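Local coordinates for putative short-chain oxidoreductase (Thermus thermophilus, PDB 2YUT) that binds NADP in a Rossmann-type fold and probably acts as an oxidoreductase of the short-chain dehydrogenase/reductase family, at the interface of chains A and B. Sequence-based numbering; all coordinates share one arbitrary frame. Chains: chain A/B, Putative short-chain oxidoreductase.

The interface of chains A and B. Residues chain A 90-91, 94, 136; chain B 94, 98-99, 144.
A:Leu94 and its symmetry twin B:Leu94 meet at the two-fold axis, a compact example of how helices pair through aliphatic side chains. CD1 of A:Leu94 and CD1 of B:Leu94 come within 3.5 Å, the two side chains crossing obliquely. The other branch of A:Leu94, CD2, points tip to tip at CD2 of B:Leu98, 3.8 Å away, so one leucine fork serves two partners. An alanine in place of A:Leu94 would probably open a gap at the axis, leaving CD1 of B:Leu94 without its facing methyl and CD2 of B:Leu98 packed against A:Val90 alone of the two.

A:Val90 likewise divides its branches. Its CG1, anti to the backbone N (chi1 177°), meets CD2 of B:Leu98 tip to tip at 3.8 Å, while the side chains of A:Val90 and B:Leu99 run past each other in opposite directions.

B:Tyr144 brings an aromatic ring against aliphatic groups. CG2 of A:Val90 lies obliquely above the CE1 rim of the B:Tyr144 ring, 3.7 Å from CE1, and also near the hydroxyl oxygen OH. Nearer the backbone, CB of B:Tyr144 rests 3.9 Å from CB of A:Ala136.

A:Glu91 contributes through its aliphatic stem, crossing B:Leu99 at about a right angle: CG of A:Glu91 packs against both methyls of B:Leu99, 3.7 Å from CD2, with the carboxyl carbon CD just beyond, near CD1.

Helices 89-107 and 132-153 of both subunits supply this patch, matching the four-helix dimer interface familiar in the SDR family, although the structure alone does not prove the assembly in solution.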
# COMPACT_ATOMS: atom_id res chain seq x y z
N VAL A 90 -1.54 -10.51 2.89
CA VAL A 90 -1.64 -9.12 2.46
C VAL A 90 -2.15 -8.23 3.60
O VAL A 90 -1.59 -7.17 3.86
CB VAL A 90 -2.58 -8.97 1.24
CG1 VAL A 90 -2.73 -7.50 0.87
CG2 VAL A 90 -2.01 -9.74 0.06
N GLU A 91 -3.21 -8.66 4.28
CA GLU A 91 -3.75 -7.87 5.37
C GLU A 91 -2.79 -7.79 6.56
O GLU A 91 -2.69 -6.74 7.20
CB GLU A 91 -5.09 -8.46 5.81
CG GLU A 91 -6.12 -8.48 4.68
CD GLU A 91 -7.38 -9.21 5.05
OE1 GLU A 91 -8.08 -8.75 5.98
OE2 GLU A 91 -7.67 -10.25 4.41
N LEU A 94 0.04 -5.26 5.57
CA LEU A 94 -0.43 -3.88 5.61
C LEU A 94 -0.61 -3.41 7.05
O LEU A 94 -0.31 -2.27 7.38
CB LEU A 94 -1.75 -3.74 4.84
CG LEU A 94 -1.66 -3.55 3.32
CD1 LEU A 94 -1.01 -2.21 3.02
CD2 LEU A 94 -0.84 -4.66 2.68
N ALA A 136 3.78 -4.60 -1.44
CA ALA A 136 2.60 -3.75 -1.39
C ALA A 136 2.60 -2.90 -0.12
O ALA A 136 2.34 -1.70 -0.16
CB ALA A 136 1.34 -4.61 -1.44
N LEU B 94 -7.46 0.89 1.49
CA LEU B 94 -6.72 -0.33 1.19
C LEU B 94 -7.67 -1.47 0.83
O LEU B 94 -7.39 -2.27 -0.06
CB LEU B 94 -5.85 -0.74 2.39
CG LEU B 94 -4.47 -0.06 2.52
CD1 LEU B 94 -3.60 -0.51 1.36
CD2 LEU B 94 -4.61 1.45 2.51
N LEU B 98 -6.85 -2.28 -2.85
CA LEU B 98 -5.93 -3.42 -2.82
C LEU B 98 -6.53 -4.79 -2.55
O LEU B 98 -6.26 -5.74 -3.29
CB LEU B 98 -4.81 -3.16 -1.80
CG LEU B 98 -3.76 -4.26 -1.61
CD1 LEU B 98 -2.97 -4.43 -2.90
CD2 LEU B 98 -2.83 -3.89 -0.46
N LEU B 99 -7.32 -4.92 -1.48
CA LEU B 99 -7.90 -6.21 -1.15
C LEU B 99 -8.83 -6.71 -2.26
O LEU B 99 -8.82 -7.90 -2.57
CB LEU B 99 -8.64 -6.13 0.19
CG LEU B 99 -7.77 -5.79 1.41
CD1 LEU B 99 -8.58 -5.98 2.67
CD2 LEU B 99 -6.52 -6.68 1.45
N TYR B 144 2.12 -4.31 -5.58
CA TYR B 144 1.61 -5.67 -5.56
C TYR B 144 1.64 -6.29 -6.96
O TYR B 144 2.10 -7.42 -7.15
CB TYR B 144 0.17 -5.68 -5.04
CG TYR B 144 -0.35 -7.05 -4.71
CD1 TYR B 144 0.09 -7.73 -3.57
CD2 TYR B 144 -1.32 -7.67 -5.51
CE1 TYR B 144 -0.41 -8.99 -3.24
CE2 TYR B 144 -1.82 -8.92 -5.18
CZ TYR B 144 -1.37 -9.57 -4.05
OH TYR B 144 -1.86 -10.81 -3.72